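Local atomic coordinates of EscN (Escherichia coli O127:H6, PDB entry 2OBL), a protein that belongs to the ATP synthase alpha/beta family of P-loop proteins and is a component of the type III secretion system. Residues A[58-63]-A[322-327]; A[63-68]-A[259-264]; A[15-20]-A[138-143]; A[101-106]-A[164-169]. The protein carries 1 engineered substitution. All coordinates share one frame; numbering follows the deposited sequence.

Interaction 1: A[58-63]-A[322-327]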
loop_
_atom_site.group_PDB
_atom_site.type_symbol
_atom_site.label_atom_id
_atom_site.label_comp_id
_atom_site.label_asym_id
_atom_site.label_seq_id
_atom_site.Cartn_x
_atom_site.Cartn_y
_atom_site.Cartn_z
ATOM N N GLY A 58 10.049 2.178 5.459
ATOM C CA GLY A 58 10.279 2.399 6.879
ATOM C C GLY A 58 9.487 1.403 7.710
ATOM O O GLY A 58 9.072 1.706 8.834
ATOM N N VAL A 59 9.250 0.223 7.139
ATOM C CA VAL A 59 8.605 -0.879 7.837
ATOM C C VAL A 59 9.545 -2.071 7.713
ATOM O O VAL A 59 9.772 -2.576 6.610
ATOM C CB VAL A 59 7.225 -1.234 7.212
ATOM C CG1 VAL A 59 6.588 -2.406 7.947
ATOM C CG2 VAL A 59 6.297 -0.030 7.242
ATOM N N ARG A 60 10.113 -2.501 8.837
ATOM C CA ARG A 60 11.142 -3.550 8.817
ATOM C C ARG A 60 10.725 -4.822 8.109
ATOM O O ARG A 60 11.483 -5.369 7.323
ATOM C CB ARG A 60 11.611 -3.892 10.233
ATOM C CG ARG A 60 12.455 -2.802 10.867
ATOM C CD ARG A 60 13.166 -3.324 12.116
ATOM N NE ARG A 60 12.212 -3.753 13.137
ATOM C CZ ARG A 60 11.878 -3.031 14.202
ATOM N NH1 ARG A 60 12.422 -1.837 14.397
ATOM N NH2 ARG A 60 10.984 -3.502 15.070
ATOM N N ALA A 61 9.516 -5.300 8.376
ATOM C CA ALA A 61 9.082 -6.557 7.801
ATOM C C ALA A 61 9.096 -6.473 6.280
ATOM O O ALA A 61 9.492 -7.422 5.610
ATOM C CB ALA A 61 7.707 -6.908 8.293
ATOM N N ILE A 62 8.664 -5.334 5.745
ATOM C CA ILE A 62 8.555 -5.170 4.289
ATOM C C ILE A 62 9.902 -4.839 3.660
ATOM O O ILE A 62 10.354 -5.517 2.736
ATOM C CB ILE A 62 7.510 -4.100 3.904
ATOM C CG1 ILE A 62 6.128 -4.491 4.442
ATOM C CG2 ILE A 62 7.439 -3.940 2.369
ATOM C CD1 ILE A 62 5.082 -3.373 4.338
ATOM N N ASP A 63 10.556 -3.804 4.171
ATOM C CA ASP A 63 11.876 -3.420 3.663
ATOM C C ASP A 63 12.878 -4.577 3.756
ATOM O O ASP A 63 13.751 -4.749 2.884
ATOM C CB ASP A 63 12.424 -2.229 4.455
ATOM C CG ASP A 63 11.585 -0.957 4.288
ATOM O OD1 ASP A 63 10.799 -0.846 3.325
ATOM O OD2 ASP A 63 11.731 -0.052 5.135
ATOM N N GLN A 322 10.932 -11.985 15.950
ATOM C CA GLN A 322 9.688 -11.313 16.303
ATOM C C GLN A 322 9.887 -9.823 16.600
ATOM O O GLN A 322 9.084 -8.997 16.175
ATOM C CB GLN A 322 8.985 -12.028 17.468
ATOM C CG GLN A 322 8.496 -13.428 17.117
ATOM C CD GLN A 322 7.521 -13.430 15.950
ATOM O OE1 GLN A 322 7.684 -14.173 14.979
ATOM N NE2 GLN A 322 6.509 -12.585 16.037
ATOM N N ASN A 323 10.958 -9.478 17.313
ATOM C CA ASN A 323 11.288 -8.068 17.555
ATOM C C ASN A 323 11.613 -7.306 16.274
ATOM O O ASN A 323 11.476 -6.076 16.210
ATOM C CB ASN A 323 12.473 -7.937 18.514
ATOM C CG ASN A 323 12.104 -8.234 19.945
ATOM O OD1 ASN A 323 10.935 -8.446 20.272
ATOM N ND2 ASN A 323 13.103 -8.247 20.816
ATOM N N PHE A 324 12.064 -8.046 15.265
ATOM C CA PHE A 324 12.394 -7.467 13.969
ATOM C C PHE A 324 11.116 -7.160 13.168
ATOM O O PHE A 324 10.916 -6.034 12.694
ATOM C CB PHE A 324 13.308 -8.418 13.187
ATOM C CG PHE A 324 13.632 -7.946 11.784
ATOM C CD1 PHE A 324 14.584 -6.959 11.569
ATOM C CD2 PHE A 324 12.988 -8.497 10.685
ATOM C CE1 PHE A 324 14.888 -6.528 10.286
ATOM C CE2 PHE A 324 13.280 -8.057 9.390
ATOM C CZ PHE A 324 14.235 -7.079 9.197
ATOM N N ILE A 325 10.248 -8.156 13.029
ATOM C CA ILE A 325 9.064 -7.978 12.177
ATOM C C ILE A 325 7.930 -7.248 12.879
ATOM O O ILE A 325 7.159 -6.535 12.236
ATOM C CB ILE A 325 8.554 -9.305 11.564
ATOM C CG1 ILE A 325 8.195 -10.316 12.655
ATOM C CG2 ILE A 325 9.590 -9.866 10.587
ATOM C CD1 ILE A 325 7.634 -11.641 12.126
ATOM N N GLN A 326 7.813 -7.433 14.189
ATOM C CA GLN A 326 6.882 -6.617 14.944
ATOM C C GLN A 326 7.552 -5.269 15.153
ATOM O O GLN A 326 8.769 -5.192 15.399
ATOM C CB GLN A 326 6.484 -7.280 16.274
ATOM C CG GLN A 326 5.670 -8.551 16.097
ATOM C CD GLN A 326 5.352 -9.235 17.413
ATOM O OE1 GLN A 326 5.600 -10.431 17.584
ATOM N NE2 GLN A 326 4.816 -8.472 18.360
ATOM N N GLN A 327 6.769 -4.206 15.033
ATOM C CA GLN A 327 7.315 -2.862 15.046
ATOM C C GLN A 327 6.241 -1.866 15.443
ATOM O O GLN A 327 5.193 -1.780 14.802
ATOM C CB GLN A 327 7.822 -2.520 13.653
ATOM C CG GLN A 327 8.592 -1.222 13.551
ATOM C CD GLN A 327 9.080 -1.002 12.140
ATOM O OE1 GLN A 327 8.880 -1.846 11.278
ATOM N NE2 GLN A 327 9.724 0.126 11.895
HETATM O O HOH W 1 7.919 -4.269 10.512
#
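The N-terminal turn of helix 60-65 meets the C-terminal end of helix 318-325, joining the nucleotide-binding domain to the C-terminal domain, with the backbones closest at Ala61 and Ile325, 4.6 Å between CA atoms. Arg60 carries the contact. Its chain bends at chi3 (-62°), and NE then gives a nearly straight hydrogen bond to Phe324 O (2.7 Å, N-H...O 172°), in the plane of both the guanidinium and the carbonyl. NH2 reaches Gln326 O at 2.8 Å, tilted from both planes; the guanidinium thus grips one carbonyl of the last helical turn and one just beyond it. Gln327, extended beyond CG, stacks its side chain on the guanidinium, CG over one face toward the rim and the amide plane 18° from that of the guanidinium. Its OE1 accepts from Arg60 N at 2.8 Å, satisfying a backbone N-H in the first turn of helix 60-65. A water bonded to Ala61 N, Ile325 O and Gln327 OE1 ties the same ends together. Arg60 CB lies over one face of the Phe324 ring, offset toward its rim, and Ala61 CB touches Ile325 CB at 4.1 Å. Asp331 forms a salt bridge with Arg60 NH2; helix 335-345 packs against Phe324, while helix 84-94 meets Val59 and Gln327.

Interaction 2: A[63-68]-A[259-264]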
loop_
_atom_site.group_PDB
_atom_site.type_symbol
_atom_site.label_atom_id
_atom_site.label_comp_id
_atom_site.label_asym_id
_atom_site.label_seq_id
_atom_site.Cartn_x
_atom_site.Cartn_y
_atom_site.Cartn_z
ATOM N N ASP A 63 10.556 -3.804 4.171
ATOM C CA ASP A 63 11.876 -3.420 3.663
ATOM C C ASP A 63 12.878 -4.577 3.756
ATOM O O ASP A 63 13.751 -4.749 2.884
ATOM C CB ASP A 63 12.424 -2.229 4.455
ATOM C CG ASP A 63 11.585 -0.957 4.288
ATOM O OD1 ASP A 63 10.799 -0.846 3.325
ATOM O OD2 ASP A 63 11.731 -0.052 5.135
ATOM N N GLY A 64 12.763 -5.359 4.827
ATOM C CA GLY A 64 13.675 -6.479 5.051
ATOM C C GLY A 64 13.362 -7.722 4.233
ATOM O O GLY A 64 14.258 -8.301 3.613
ATOM N N LEU A 65 12.093 -8.128 4.224
ATOM C CA LEU A 65 11.715 -9.447 3.691
ATOM C C LEU A 65 10.911 -9.419 2.407
ATOM O O LEU A 65 10.742 -10.462 1.767
ATOM C CB LEU A 65 10.901 -10.222 4.731
ATOM C CG LEU A 65 11.514 -10.358 6.123
ATOM C CD1 LEU A 65 10.532 -11.091 7.031
ATOM C CD2 LEU A 65 12.846 -11.111 6.036
ATOM N N LEU A 66 10.364 -8.255 2.053
ATOM C CA LEU A 66 9.433 -8.164 0.927
ATOM C C LEU A 66 9.672 -6.850 0.200
ATOM O O LEU A 66 8.728 -6.125 -0.117
ATOM C CB LEU A 66 7.994 -8.190 1.445
ATOM C CG LEU A 66 7.561 -9.387 2.294
ATOM C CD1 LEU A 66 6.362 -9.050 3.227
ATOM C CD2 LEU A 66 7.234 -10.542 1.367
ATOM N N THR A 67 10.940 -6.549 -0.043
ATOM C CA THR A 67 11.354 -5.204 -0.431
ATOM C C THR A 67 10.650 -4.663 -1.665
ATOM O O THR A 67 10.574 -5.329 -2.704
ATOM C CB THR A 67 12.867 -5.139 -0.658
ATOM O OG1 THR A 67 13.528 -5.917 0.354
ATOM C CG2 THR A 67 13.337 -3.704 -0.619
ATOM N N CYS A 68 10.135 -3.445 -1.526
ATOM C CA CYS A 68 9.415 -2.770 -2.602
ATOM C C CYS A 68 10.407 -2.097 -3.533
ATOM O O CYS A 68 11.540 -1.838 -3.147
ATOM C CB CYS A 68 8.489 -1.695 -2.048
ATOM S SG CYS A 68 7.168 -2.293 -1.011
ATOM N N ILE A 259 1.321 -8.584 9.363
ATOM C CA ILE A 259 1.649 -9.072 8.039
ATOM C C ILE A 259 1.975 -10.564 8.068
ATOM O O ILE A 259 2.897 -11.000 8.761
ATOM C CB ILE A 259 2.854 -8.320 7.438
ATOM C CG1 ILE A 259 2.574 -6.812 7.334
ATOM C CG2 ILE A 259 3.201 -8.915 6.094
ATOM C CD1 ILE A 259 3.856 -5.962 7.099
ATOM N N ASP A 260 1.226 -11.346 7.307
ATOM C CA ASP A 260 1.560 -12.756 7.158
ATOM C C ASP A 260 2.611 -12.864 6.072
ATOM O O ASP A 260 2.317 -12.681 4.894
ATOM C CB ASP A 260 0.315 -13.560 6.783
ATOM C CG ASP A 260 0.572 -15.063 6.765
ATOM O OD1 ASP A 260 1.484 -15.505 6.042
ATOM O OD2 ASP A 260 -0.150 -15.796 7.473
ATOM N N ILE A 261 3.840 -13.163 6.462
ATOM C CA ILE A 261 4.941 -13.149 5.490
ATOM C C ILE A 261 4.751 -14.194 4.378
ATOM O O ILE A 261 5.049 -13.931 3.210
ATOM C CB ILE A 261 6.300 -13.325 6.206
ATOM C CG1 ILE A 261 6.442 -12.287 7.330
ATOM C CG2 ILE A 261 7.475 -13.261 5.199
ATOM C CD1 ILE A 261 6.588 -10.837 6.865
ATOM N N GLY A 262 4.237 -15.368 4.743
ATOM C CA GLY A 262 4.118 -16.477 3.794
ATOM C C GLY A 262 3.060 -16.238 2.728
ATOM O O GLY A 262 3.093 -16.855 1.654
ATOM N N LEU A 263 2.121 -15.337 3.019
ATOM C CA LEU A 263 1.045 -14.998 2.065
ATOM C C LEU A 263 1.361 -13.731 1.288
ATOM O O LEU A 263 0.594 -13.307 0.420
ATOM C CB LEU A 263 -0.263 -14.773 2.813
ATOM C CG LEU A 263 -0.874 -16.016 3.434
ATOM C CD1 LEU A 263 -2.086 -15.626 4.264
ATOM C CD2 LEU A 263 -1.246 -16.984 2.314
ATOM N N SER A 264 2.494 -13.121 1.608
ATOM C CA SER A 264 2.856 -11.848 1.003
ATOM C C SER A 264 3.966 -12.113 0.017
ATOM O O SER A 264 4.605 -13.171 0.080
ATOM C CB SER A 264 3.299 -10.834 2.063
ATOM O OG SER A 264 2.249 -10.552 2.984
#
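Leu66 CD1 meets three residues of segment 259-264: Ser264 CB at 3.7 Å, Ile261 CD1 at 4.1 Å and, more distantly, Ile259 CG2. Its other methyl, CD2, rests against the carbonyl group of Ser264, 3.9 Å from the C atom. Next to it, Leu65 CD1 reaches Ile261 CD1 at 4.0 Å, the two side chains crossing at about a right angle; Ile261 CD1 thus touches both leucines. With chi1 of -53°, Ile261 CG1 lies anti to the carbonyl carbon, leaving CG2 beside that carbon, where it also approaches Leu65 CD1. No hydrogen bond crosses the contact, which joins the C-terminal end of helix 60-65 to the loop leading into strand 265-266, within the nucleotide-binding domain of the ATP synthase alpha/beta family. Ser264 is held by its hydroxyl, which donates to Asp260 O (2.9 Å) from above the carbonyl plane, while Leu263 N reaches the same oxygen from the opposite face; Val245 N also bonds to Ser264 OG. On the other segment, Thr67 OG1 donates to Asp63 O at 2.8 Å, tying the residues just after the helix back to its last turn. Ile244 of strand 242-245 packs on Leu66 and Ile259, and helix 275-290 covers Leu65 and Ile261.

Interaction 3: A[15-20]-A[138-143]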
loop_
_atom_site.group_PDB
_atom_site.type_symbol
_atom_site.label_atom_id
_atom_site.label_comp_id
_atom_site.label_asym_id
_atom_site.label_seq_id
_atom_site.Cartn_x
_atom_site.Cartn_y
_atom_site.Cartn_z
ATOM N N LEU A 15 -6.516 19.482 1.644
ATOM C CA LEU A 15 -7.604 18.519 1.491
ATOM C C LEU A 15 -8.400 18.901 0.260
ATOM O O LEU A 15 -8.869 20.033 0.135
ATOM C CB LEU A 15 -8.534 18.555 2.703
ATOM C CG LEU A 15 -8.001 17.956 3.992
ATOM C CD1 LEU A 15 -8.815 18.486 5.168
ATOM C CD2 LEU A 15 -8.098 16.464 3.899
ATOM N N ILE A 16 -8.574 17.929 -0.620
ATOM C CA ILE A 16 -9.095 18.131 -1.949
ATOM C C ILE A 16 -10.225 17.130 -2.127
ATOM O O ILE A 16 -10.089 15.988 -1.679
ATOM C CB ILE A 16 -7.959 17.751 -2.943
ATOM C CG1 ILE A 16 -6.775 18.714 -2.791
ATOM C CG2 ILE A 16 -8.452 17.663 -4.335
ATOM C CD1 ILE A 16 -7.125 20.110 -3.052
ATOM N N ASP A 17 -11.320 17.523 -2.780
ATOM C CA ASP A 17 -12.434 16.583 -3.015
ATOM C C ASP A 17 -12.192 15.655 -4.197
ATOM O O ASP A 17 -11.107 15.657 -4.774
ATOM C CB ASP A 17 -13.809 17.276 -3.106
ATOM C CG ASP A 17 -14.026 18.055 -4.402
ATOM O OD1 ASP A 17 -13.241 17.922 -5.356
ATOM O OD2 ASP A 17 -15.022 18.821 -4.463
ATOM N N GLY A 18 -13.202 14.858 -4.538
ATOM C CA GLY A 18 -13.059 13.811 -5.568
ATOM C C GLY A 18 -12.759 14.324 -6.969
ATOM O O GLY A 18 -12.223 13.595 -7.806
ATOM N N ILE A 19 -13.144 15.565 -7.250
ATOM C CA ILE A 19 -12.822 16.153 -8.545
ATOM C C ILE A 19 -11.793 17.275 -8.422
ATOM O O ILE A 19 -11.687 18.139 -9.304
ATOM C CB ILE A 19 -14.082 16.631 -9.308
ATOM C CG1 ILE A 19 -14.900 17.609 -8.462
ATOM C CG2 ILE A 19 -14.934 15.438 -9.713
ATOM C CD1 ILE A 19 -16.037 18.276 -9.241
ATOM N N GLY A 20 -11.035 17.254 -7.326
ATOM C CA GLY A 20 -9.852 18.096 -7.180
ATOM C C GLY A 20 -10.022 19.473 -6.550
ATOM O O GLY A 20 -9.057 20.233 -6.434
ATOM N N ALA A 138 -21.672 8.622 -5.846
ATOM C CA ALA A 138 -20.821 7.585 -6.401
ATOM C C ALA A 138 -19.866 8.168 -7.443
ATOM O O ALA A 138 -18.697 7.817 -7.468
ATOM C CB ALA A 138 -21.656 6.450 -6.984
ATOM N N LEU A 139 -20.354 9.075 -8.289
ATOM C CA LEU A 139 -19.503 9.683 -9.318
ATOM C C LEU A 139 -18.265 10.354 -8.728
ATOM O O LEU A 139 -17.162 10.234 -9.268
ATOM C CB LEU A 139 -20.294 10.696 -10.162
ATOM C CG LEU A 139 -19.592 11.196 -11.434
ATOM C CD1 LEU A 139 -19.335 10.056 -12.395
ATOM C CD2 LEU A 139 -20.408 12.281 -12.119
ATOM N N GLU A 140 -18.448 11.063 -7.619
ATOM C CA GLU A 140 -17.334 11.698 -6.958
ATOM C C GLU A 140 -16.357 10.680 -6.360
ATOM O O GLU A 140 -15.155 10.842 -6.472
ATOM C CB GLU A 140 -17.825 12.664 -5.883
ATOM C CG GLU A 140 -16.852 13.780 -5.629
ATOM C CD GLU A 140 -17.207 14.585 -4.414
ATOM O OE1 GLU A 140 -18.389 14.615 -4.042
ATOM O OE2 GLU A 140 -16.292 15.184 -3.834
ATOM N N ARG A 141 -16.877 9.641 -5.710
ATOM C CA ARG A 141 -16.015 8.595 -5.136
ATOM C C ARG A 141 -15.220 7.825 -6.213
ATOM O O ARG A 141 -14.053 7.429 -6.005
ATOM C CB ARG A 141 -16.833 7.641 -4.268
ATOM C CG ARG A 141 -17.321 8.277 -2.949
ATOM C CD ARG A 141 -18.157 7.301 -2.112
ATOM N NE ARG A 141 -19.570 7.326 -2.495
ATOM C CZ ARG A 141 -20.233 6.309 -3.042
ATOM N NH1 ARG A 141 -19.638 5.137 -3.268
ATOM N NH2 ARG A 141 -21.522 6.453 -3.350
ATOM N N MET A 142 -15.845 7.602 -7.361
ATOM C CA MET A 142 -15.132 6.996 -8.478
ATOM C C MET A 142 -14.051 7.934 -9.022
ATOM O O MET A 142 -12.915 7.514 -9.268
ATOM C CB MET A 142 -16.100 6.636 -9.595
ATOM C CG MET A 142 -15.408 6.126 -10.842
ATOM S SD MET A 142 -16.602 5.840 -12.138
ATOM C CE MET A 142 -15.581 4.962 -13.326
ATOM N N LYS A 143 -14.403 9.204 -9.222
ATOM C CA LYS A 143 -13.457 10.148 -9.834
ATOM C C LYS A 143 -12.230 10.384 -8.959
ATOM O O LYS A 143 -11.140 10.697 -9.464
ATOM C CB LYS A 143 -14.153 11.475 -10.197
ATOM C CG LYS A 143 -15.025 11.385 -11.456
ATOM C CD LYS A 143 -15.922 12.618 -11.618
ATOM C CE LYS A 143 -16.658 12.596 -12.964
ATOM N NZ LYS A 143 -17.158 13.970 -13.340
HETATM O O HOH W 2 -17.585 17.537 -3.473
#
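Glu140 reaches from helix 138-156 to the turn at Gly18, where the backbones approach to 5.0 Å between the CA atoms of Glu140 and Gly18. From its CB, CG departs anti to the backbone N (chi1 -153°) and passes Gly18 CA at 3.8 Å. CD follows in an extended chain and lies near Gly18 N. At the tip OE2 accepts the hydrogen bond from Gly18 N, 3.2 Å long with an N-H...O angle of 159°, on its anti lone pair; it also touches Asp17 CB. The other oxygen, OE1, forms a salt bridge with Arg136. Gly18 belongs to a type I beta turn from Asp17 to Gly20, closed by the hydrogen bond from Gly20 N to Asp17 O; the turn follows strand 15-16, at a border of the mixed, largely parallel sheet of the P-loop fold. The Asp17 and Glu140 carboxylates stand at 72° to each other, with OD2 and OE2 3.9 Å apart. A water donates to both of these oxygens and, together with the salt bridge from Arg21 to Asp17 OD2, probably eases the repulsion of like charges. One helical turn beyond Glu140, the extended Lys143 runs beside Ile19, pointing the same way, with its CD 3.5 Å from Ile19 CG2. Lys143 CB lies 3.7 Å from Gly18 O, which takes a hydrogen bond from Thr147 further along the helix.

Interaction 4: A[101-106]-A[164-169]. With IMD (imidazole), chain D.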
loop_
_atom_site.group_PDB
_atom_site.type_symbol
_atom_site.label_atom_id
_atom_site.label_comp_id
_atom_site.label_asym_id
_atom_site.label_seq_id
_atom_site.Cartn_x
_atom_site.Cartn_y
_atom_site.Cartn_z
ATOM N N VAL A 101 0.552 11.289 -2.515
ATOM C CA VAL A 101 -0.799 11.595 -2.911
ATOM C C VAL A 101 -1.685 10.490 -2.367
ATOM O O VAL A 101 -1.544 9.331 -2.751
ATOM C CB VAL A 101 -0.938 11.704 -4.440
ATOM C CG1 VAL A 101 -2.374 11.981 -4.834
ATOM C CG2 VAL A 101 0.005 12.782 -4.977
ATOM N N LEU A 102 -2.586 10.873 -1.470
ATOM C CA LEU A 102 -3.492 9.945 -0.810
ATOM C C LEU A 102 -4.882 10.076 -1.400
ATOM O O LEU A 102 -5.359 11.189 -1.660
ATOM C CB LEU A 102 -3.543 10.250 0.687
ATOM C CG LEU A 102 -2.491 9.589 1.569
ATOM C CD1 LEU A 102 -2.304 10.349 2.860
ATOM C CD2 LEU A 102 -2.918 8.155 1.876
ATOM N N ALA A 103 -5.513 8.935 -1.651
ATOM C CA ALA A 103 -6.902 8.908 -2.021
ATOM C C ALA A 103 -7.605 8.123 -0.937
ATOM O O ALA A 103 -7.375 6.906 -0.778
ATOM C CB ALA A 103 -7.103 8.263 -3.374
ATOM N N LEU A 104 -8.416 8.828 -0.154
ATOM C CA LEU A 104 -9.187 8.205 0.917
ATOM C C LEU A 104 -10.648 8.150 0.494
ATOM O O LEU A 104 -11.365 9.164 0.522
ATOM C CB LEU A 104 -9.028 8.994 2.215
ATOM C CG LEU A 104 -7.590 9.243 2.681
ATOM C CD1 LEU A 104 -7.584 10.036 3.976
ATOM C CD2 LEU A 104 -6.871 7.924 2.856
ATOM N N ILE A 105 -11.076 6.963 0.089
ATOM C CA ILE A 105 -12.346 6.788 -0.597
ATOM C C ILE A 105 -13.341 5.914 0.169
ATOM O O ILE A 105 -13.053 4.767 0.531
ATOM C CB ILE A 105 -12.120 6.158 -2.011
ATOM C CG1 ILE A 105 -11.111 6.998 -2.834
ATOM C CG2 ILE A 105 -13.472 5.929 -2.724
ATOM C CD1 ILE A 105 -10.781 6.409 -4.213
ATOM N N GLY A 106 -14.524 6.460 0.408
ATOM C CA GLY A 106 -15.684 5.653 0.790
ATOM C C GLY A 106 -15.896 5.355 2.264
ATOM O O GLY A 106 -16.823 4.623 2.620
ATOM N N LEU A 164 1.795 7.158 -4.473
ATOM C CA LEU A 164 0.339 7.224 -4.598
ATOM C C LEU A 164 -0.243 6.146 -3.691
ATOM O O LEU A 164 0.096 4.969 -3.819
ATOM C CB LEU A 164 -0.079 6.953 -6.041
ATOM C CG LEU A 164 -1.583 6.797 -6.313
ATOM C CD1 LEU A 164 -2.341 8.105 -5.981
ATOM C CD2 LEU A 164 -1.783 6.413 -7.778
ATOM N N MET A 165 -1.107 6.542 -2.766
ATOM C CA MET A 165 -1.656 5.573 -1.832
ATOM C C MET A 165 -3.176 5.658 -1.856
ATOM O O MET A 165 -3.756 6.680 -1.482
ATOM C CB MET A 165 -1.107 5.800 -0.411
ATOM C CG MET A 165 -1.752 4.889 0.635
ATOM S SD MET A 165 -1.155 5.088 2.347
ATOM C CE MET A 165 0.500 4.432 2.253
ATOM N N MET A 166 -3.811 4.591 -2.314
ATOM C CA MET A 166 -5.245 4.604 -2.526
ATOM C C MET A 166 -5.921 3.651 -1.554
ATOM O O MET A 166 -5.752 2.439 -1.649
ATOM C CB MET A 166 -5.577 4.210 -3.961
ATOM C CG MET A 166 -7.084 4.180 -4.192
ATOM S SD MET A 166 -7.560 3.728 -5.863
ATOM C CE MET A 166 -6.461 4.762 -6.793
ATOM N N ASP A 167 -6.676 4.212 -0.616
ATOM C CA ASP A 167 -7.387 3.431 0.389
ATOM C C ASP A 167 -8.869 3.767 0.187
ATOM O O ASP A 167 -9.343 4.761 0.742
ATOM C CB ASP A 167 -6.905 3.860 1.794
ATOM C CG ASP A 167 -7.438 2.969 2.925
ATOM O OD1 ASP A 167 -7.692 1.765 2.716
ATOM O OD2 ASP A 167 -7.603 3.483 4.054
ATOM N N SER A 168 -9.605 2.975 -0.600
ATOM C CA SER A 168 -9.190 1.664 -1.100
ATOM C C SER A 168 -9.628 1.465 -2.541
ATOM O O SER A 168 -10.579 2.102 -2.997
ATOM C CB SER A 168 -9.890 0.580 -0.272
ATOM O OG SER A 168 -11.314 0.724 -0.362
ATOM N N VAL A 169 -8.965 0.556 -3.251
ATOM C CA VAL A 169 -9.433 0.223 -4.583
ATOM C C VAL A 169 -10.796 -0.464 -4.466
ATOM O O VAL A 169 -11.626 -0.353 -5.362
ATOM C CB VAL A 169 -8.388 -0.598 -5.389
ATOM C CG1 VAL A 169 -8.196 -1.993 -4.811
ATOM C CG2 VAL A 169 -8.792 -0.651 -6.869
HETATM N N1 IMD D . -10.982 6.837 4.204
HETATM C C2 IMD D . -10.241 5.939 3.519
HETATM N N3 IMD D . -9.299 5.448 4.366
HETATM C C4 IMD D . -9.447 6.038 5.580
HETATM C C5 IMD D . -10.509 6.923 5.475
HETATM O O HOH W 3 -11.849 2.607 1.680
#
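Two neighbouring parallel strands of the central P-loop sheet, 101-105 and 164-167, pair Val101 with Leu164 through to Leu104 with Asp167, their axes 7° apart. Four backbone hydrogen bonds link them: Met165 N to Val101 O, Ala103 N to Met165 O, Asp167 N to Ala103 O, and Ile105 N to Asp167 O, the last at 2.9 Å. On the face bearing Leu102 and Met165 the two side chains run side by side, Leu102 CD2 3.6 Å from Met165 SD. Further along this face, the Asp167 carboxylate accepts a nearly straight hydrogen bond at OD2 from N3 of a bound imidazole (2.6 Å, 167°), probably taken up from the crystallisation liquor. Leu104 CB lies 3.5 Å from N1 of that ring. Asp167 OD2 also forms a salt bridge with Lys84 of the probable Walker A motif, and Thr220 bonds to OD1; Asp167 ends its strand where a Walker B aspartate would be expected. The opposite face is apolar: Val101 CG1 meets Leu164 CD1 at 4.0 Å, and Ala103 CB packs on Met166 CG. Past the strands, the peptide between Asp167 and Ser168 is cis, and a water donates to Ile105 O and accepts from Ser168 OG, its oxygen 2.8 Å from that OG. Helices 84-94 and 109-116 cover the face of Leu102 and Met165, helix 138-156 covers that of Ala103 and Met166, and strand 127-132 pairs with 99-105 along its other edge.

Overall arrangement
Interactions 1 and 2 share Asp63 and helix 60-65, lie 9 Å apart between centres, and touch through packing such as Ile325 CG2 on Leu65 CD1. Interactions 3 and 4, 11 Å apart between centres, both reach the mixed central sheet; helix 138-156 of the one leads into strand 161-167 of the other. Between the pairs the centres of 1 and 3 stand 34 Å apart, on opposite sides of the chain's centre. Along the chain, 4 is nested within 2 and 2 within 1, whereas 3 crosses the other three. The nucleotide-binding domain is thus tied to the early 15-20 segment at one side and to the C-terminal helices at the other.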